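Local structure of COMB10 (Helicobacter pylori, 2BHV) at residues I111-A123 with F232-F244. The protein probably serves as a VirB10-like core subunit of the Com type IV secretion system, this construct being its periplasmic domain. Residues are numbered along the deposited sequence; the frame is centred on the assembly and turned at random.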
loop_
_atom_site.group_PDB
_atom_site.type_symbol
_atom_site.label_atom_id
_atom_site.label_comp_id
_atom_site.label_asym_id
_atom_site.label_seq_id
_atom_site.Cartn_x
_atom_site.Cartn_y
_atom_site.Cartn_z
ATOM N N ILE A 111 25.312 26.635 14.849
ATOM C CA ILE A 111 26.505 26.984 15.614
ATOM C C ILE A 111 27.719 27.051 14.691
ATOM O O ILE A 111 28.122 26.036 14.111
ATOM C CB ILE A 111 26.760 25.995 16.776
ATOM C CG1 ILE A 111 25.532 25.932 17.697
ATOM C CG2 ILE A 111 28.022 26.392 17.547
ATOM C CD1 ILE A 111 25.623 24.880 18.798
ATOM N N THR A 112 28.290 28.247 14.538
ATOM C CA THR A 112 29.448 28.411 13.663
ATOM C C THR A 112 30.688 27.780 14.306
ATOM O O THR A 112 30.728 27.567 15.521
ATOM C CB THR A 112 29.739 29.897 13.277
ATOM O OG1 THR A 112 30.286 30.614 14.403
ATOM C CG2 THR A 112 28.495 30.591 12.723
ATOM N N PRO A 113 31.705 27.469 13.491
ATOM C CA PRO A 113 32.906 26.844 14.021
ATOM C C PRO A 113 33.593 27.700 15.104
ATOM O O PRO A 113 34.272 27.157 16.002
ATOM C CB PRO A 113 33.802 26.721 12.787
ATOM C CG PRO A 113 32.862 26.732 11.633
ATOM C CD PRO A 113 31.795 27.679 12.035
ATOM N N HIS A 114 33.434 29.018 15.020
ATOM C CA HIS A 114 33.979 29.886 16.058
ATOM C C HIS A 114 33.101 29.918 17.295
ATOM O O HIS A 114 33.539 30.373 18.345
ATOM C CB HIS A 114 34.254 31.290 15.525
ATOM C CG HIS A 114 35.588 31.416 14.851
ATOM N ND1 HIS A 114 36.299 30.318 14.391
ATOM C CD2 HIS A 114 36.338 32.503 14.545
ATOM C CE1 HIS A 114 37.434 30.724 13.846
ATOM N NE2 HIS A 114 37.480 32.047 13.920
ATOM N N GLY A 115 31.869 29.431 17.165
ATOM C CA GLY A 115 30.986 29.257 18.308
ATOM C C GLY A 115 29.962 30.352 18.495
ATOM O O GLY A 115 29.436 30.515 19.592
ATOM N N ILE A 116 29.671 31.113 17.443
ATOM C CA ILE A 116 28.550 32.053 17.517
ATOM C C ILE A 116 27.253 31.289 17.268
ATOM O O ILE A 116 27.172 30.490 16.335
ATOM C CB ILE A 116 28.699 33.319 16.580
ATOM C CG1 ILE A 116 28.125 33.078 15.182
ATOM C CG2 ILE A 116 30.152 33.816 16.533
ATOM C CD1 ILE A 116 28.475 34.172 14.150
ATOM N N ASN A 117 26.262 31.509 18.133
ATOM C CA ASN A 117 24.965 30.868 17.989
ATOM C C ASN A 117 23.969 31.688 17.190
ATOM O O ASN A 117 23.664 32.824 17.544
ATOM C CB ASN A 117 24.384 30.541 19.356
ATOM C CG ASN A 117 24.780 29.166 19.831
ATOM O OD1 ASN A 117 23.937 28.258 19.908
ATOM N ND2 ASN A 117 26.070 28.986 20.131
ATOM N N ILE A 118 23.469 31.110 16.108
ATOM C CA ILE A 118 22.409 31.735 15.339
ATOM C C ILE A 118 21.080 31.058 15.659
ATOM O O ILE A 118 20.890 29.887 15.331
ATOM C CB ILE A 118 22.699 31.639 13.841
ATOM C CG1 ILE A 118 24.125 32.123 13.549
ATOM C CG2 ILE A 118 21.684 32.451 13.061
ATOM C CD1 ILE A 118 24.625 31.817 12.149
ATOM N N MET A 119 20.178 31.790 16.318
ATOM C CA MET A 119 18.822 31.293 16.587
ATOM C C MET A 119 17.904 31.369 15.381
ATOM O O MET A 119 17.868 32.380 14.678
ATOM C CB MET A 119 18.174 32.041 17.745
ATOM C CG MET A 119 17.991 31.189 18.971
ATOM S SD MET A 119 19.549 30.426 19.453
ATOM C CE MET A 119 20.514 31.868 19.974
ATOM N N LEU A 120 17.165 30.290 15.155
ATOM C CA LEU A 120 16.143 30.239 14.118
ATOM C C LEU A 120 14.772 30.052 14.769
ATOM O O LEU A 120 13.804 30.713 14.388
ATOM C CB LEU A 120 16.442 29.119 13.118
ATOM C CG LEU A 120 17.840 29.168 12.485
ATOM C CD1 LEU A 120 18.276 27.799 12.002
ATOM C CD2 LEU A 120 17.932 30.182 11.342
ATOM N N THR A 121 14.701 29.155 15.752
ATOM C CA THR A 121 13.497 28.935 16.550
ATOM C C THR A 121 13.906 28.464 17.953
ATOM O O THR A 121 14.664 27.503 18.094
ATOM C CB THR A 121 12.550 27.891 15.891
ATOM O OG1 THR A 121 12.286 28.246 14.519
ATOM C CG2 THR A 121 11.230 27.807 16.651
ATOM N N ASN A 122 13.390 29.139 18.981
ATOM C CA ASN A 122 13.751 28.886 20.394
ATOM C C ASN A 122 13.225 27.579 21.032
ATOM O O ASN A 122 12.914 26.611 20.342
ATOM C CB ASN A 122 13.279 30.063 21.275
ATOM C CG ASN A 122 14.290 31.221 21.338
ATOM O OD1 ASN A 122 15.210 31.326 20.505
ATOM N ND2 ASN A 122 14.111 32.109 22.330
ATOM N N ALA A 123 13.022 27.639 22.360
ATOM C CA ALA A 123 12.792 26.472 23.270
ATOM C C ALA A 123 13.095 25.087 22.681
ATOM O O ALA A 123 13.574 24.199 23.388
ATOM C CB ALA A 123 11.378 26.518 23.933
ATOM N N PHE A 232 20.354 38.321 9.143
ATOM C CA PHE A 232 21.256 37.966 10.234
ATOM C C PHE A 232 21.852 39.242 10.838
ATOM O O PHE A 232 22.793 39.813 10.270
ATOM C CB PHE A 232 22.412 37.094 9.713
ATOM C CG PHE A 232 22.028 35.678 9.391
ATOM C CD1 PHE A 232 21.069 35.396 8.426
ATOM C CD2 PHE A 232 22.655 34.619 10.028
ATOM C CE1 PHE A 232 20.718 34.080 8.127
ATOM C CE2 PHE A 232 22.310 33.297 9.726
ATOM C CZ PHE A 232 21.339 33.034 8.780
ATOM N N PRO A 233 21.311 39.705 11.990
ATOM C CA PRO A 233 21.932 40.852 12.652
ATOM C C PRO A 233 23.385 40.548 13.015
ATOM O O PRO A 233 23.776 39.370 13.080
ATOM C CB PRO A 233 21.091 41.038 13.919
ATOM C CG PRO A 233 20.354 39.776 14.097
ATOM C CD PRO A 233 20.131 39.221 12.729
ATOM N N ILE A 234 24.168 41.608 13.222
ATOM C CA ILE A 234 25.562 41.497 13.658
ATOM C C ILE A 234 25.584 40.854 15.041
ATOM O O ILE A 234 24.843 41.273 15.921
ATOM C CB ILE A 234 26.260 42.888 13.694
ATOM C CG1 ILE A 234 26.021 43.652 12.387
ATOM C CG2 ILE A 234 27.757 42.747 13.957
ATOM C CD1 ILE A 234 25.961 45.160 12.559
ATOM N N PRO A 235 26.409 39.810 15.223
ATOM C CA PRO A 235 26.410 39.061 16.480
ATOM C C PRO A 235 26.833 39.897 17.669
ATOM O O PRO A 235 27.851 40.592 17.609
ATOM C CB PRO A 235 27.437 37.949 16.237
ATOM C CG PRO A 235 28.284 38.434 15.116
ATOM C CD PRO A 235 27.373 39.255 14.256
ATOM N N ARG A 236 26.039 39.828 18.737
ATOM C CA ARG A 236 26.389 40.428 20.023
ATOM C C ARG A 236 26.605 39.331 21.063
ATOM O O ARG A 236 25.706 38.508 21.298
ATOM C CB ARG A 236 25.291 41.399 20.477
ATOM C CG ARG A 236 25.406 41.861 21.930
ATOM C CD ARG A 236 25.082 43.357 22.065
ATOM N NE ARG A 236 26.282 44.220 22.110
ATOM C CZ ARG A 236 27.064 44.533 21.066
ATOM N NH1 ARG A 236 26.812 44.058 19.842
ATOM N NH2 ARG A 236 28.118 45.329 21.248
ATOM N N GLU A 237 27.792 39.313 21.669
ATOM C CA GLU A 237 28.161 38.296 22.669
ATOM C C GLU A 237 27.827 36.887 22.171
ATOM O O GLU A 237 27.071 36.134 22.820
ATOM C CB GLU A 237 27.488 38.570 24.021
ATOM C CG GLU A 237 27.973 39.835 24.709
ATOM C CD GLU A 237 26.914 40.444 25.618
ATOM O OE1 GLU A 237 25.911 39.749 25.930
ATOM O OE2 GLU A 237 27.086 41.620 26.015
ATOM N N ASN A 238 28.372 36.548 21.003
ATOM C CA ASN A 238 28.208 35.214 20.401
ATOM C C ASN A 238 26.777 34.794 20.063
ATOM O O ASN A 238 26.488 33.597 19.939
ATOM C CB ASN A 238 28.884 34.144 21.264
ATOM C CG ASN A 238 30.396 34.178 21.140
ATOM O OD1 ASN A 238 31.046 35.194 21.453
ATOM N ND2 ASN A 238 30.974 33.067 20.675
ATOM N N GLU A 239 25.888 35.767 19.886
ATOM C CA GLU A 239 24.489 35.448 19.643
ATOM C C GLU A 239 23.882 36.232 18.477
ATOM O O GLU A 239 24.049 37.446 18.383
ATOM C CB GLU A 239 23.688 35.661 20.922
ATOM C CG GLU A 239 22.426 34.831 20.995
ATOM C CD GLU A 239 22.149 34.326 22.393
ATOM O OE1 GLU A 239 22.493 35.034 23.373
ATOM O OE2 GLU A 239 21.589 33.213 22.503
ATOM N N VAL A 240 23.197 35.523 17.583
ATOM C CA VAL A 240 22.459 36.152 16.496
ATOM C C VAL A 240 21.033 35.644 16.546
ATOM O O VAL A 240 20.797 34.436 16.438
ATOM C CB VAL A 240 23.057 35.819 15.105
ATOM C CG1 VAL A 240 22.215 36.431 13.988
ATOM C CG2 VAL A 240 24.487 36.308 15.000
ATOM N N ILE A 241 20.088 36.559 16.726
ATOM C CA ILE A 241 18.686 36.210 16.625
ATOM C C ILE A 241 18.217 36.559 15.212
ATOM O O ILE A 241 18.033 37.727 14.886
ATOM C CB ILE A 241 17.834 36.894 17.717
ATOM C CG1 ILE A 241 18.324 36.469 19.101
ATOM C CG2 ILE A 241 16.372 36.512 17.570
ATOM C CD1 ILE A 241 17.790 37.326 20.235
ATOM N N ALA A 242 18.050 35.535 14.378
ATOM C CA ALA A 242 17.718 35.723 12.976
ATOM C C ALA A 242 16.335 36.331 12.806
ATOM O O ALA A 242 15.456 36.088 13.620
ATOM C CB ALA A 242 17.806 34.405 12.244
ATOM N N GLU A 243 16.155 37.123 11.749
ATOM C CA GLU A 243 14.835 37.679 11.403
ATOM C C GLU A 243 14.329 37.164 10.073
ATOM O O GLU A 243 15.048 37.197 9.081
ATOM C CB GLU A 243 14.890 39.190 11.327
ATOM C CG GLU A 243 14.918 39.876 12.652
ATOM C CD GLU A 243 15.331 41.325 12.507
ATOM O OE1 GLU A 243 14.681 42.050 11.700
ATOM O OE2 GLU A 243 16.317 41.727 13.184
ATOM N N PHE A 244 13.083 36.714 10.051
ATOM C CA PHE A 244 12.494 36.166 8.841
ATOM C C PHE A 244 11.541 37.173 8.231
ATOM O O PHE A 244 10.416 37.329 8.709
ATOM C CB PHE A 244 11.762 34.859 9.151
ATOM C CG PHE A 244 12.654 33.787 9.727
ATOM C CD1 PHE A 244 12.921 33.744 11.093
ATOM C CD2 PHE A 244 13.227 32.814 8.905
ATOM C CE1 PHE A 244 13.748 32.749 11.626
ATOM C CE2 PHE A 244 14.046 31.823 9.436
ATOM C CZ PHE A 244 14.307 31.794 10.792
#
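Strands 117-119 and 239-241 pair in parallel, their N-to-C directions 15° apart and 4.7 Å between axes, with Ile118 opposite Val240. Four backbone bonds define the register: Asn117 N to Asn238 O, Val240 N to Asn117 O, Met119 N to Val240 O at 2.7 Å, and Ala242 N to Met119 O. Before the strands begin, Asn238 adds a fifth bond from its side chain, ND2 to Gly115 O (3.2 Å). The N-H runs straight to the oxygen, which lies in the amide plane, yet ND2 stands 72° out of the plane of the Gly115 carbonyl. On the buried face, Ile118 lies alongside Val240, pointing the same way, and meets Phe232 at about a right angle. CG2 of Ile118, anti to the backbone N, comes 3.5 Å from Phe232 CE2, while Ile118 CD1 lies in the plane of the Phe232 ring, at its edge. Further along, Leu120 CD2 approaches Phe244 CZ at 4.0 Å, crosswise. The other face carries Asn117, Met119, Glu239 and Ile241; there the Met119 chain, bent at chi2 and chi3, brings CE back against the Glu239 side chain. Antiparallel strands flank the pair, 103-111 and 229-231. Two hairpins, 103-119 turning through a type I turn at Thr112-Gly115 and 229-245 through a longer loop ending in a type I' turn at Arg236-Glu239, are thus joined edge to edge through one parallel pairing in the mixed sheet of this VirB10-family periplasmic domain.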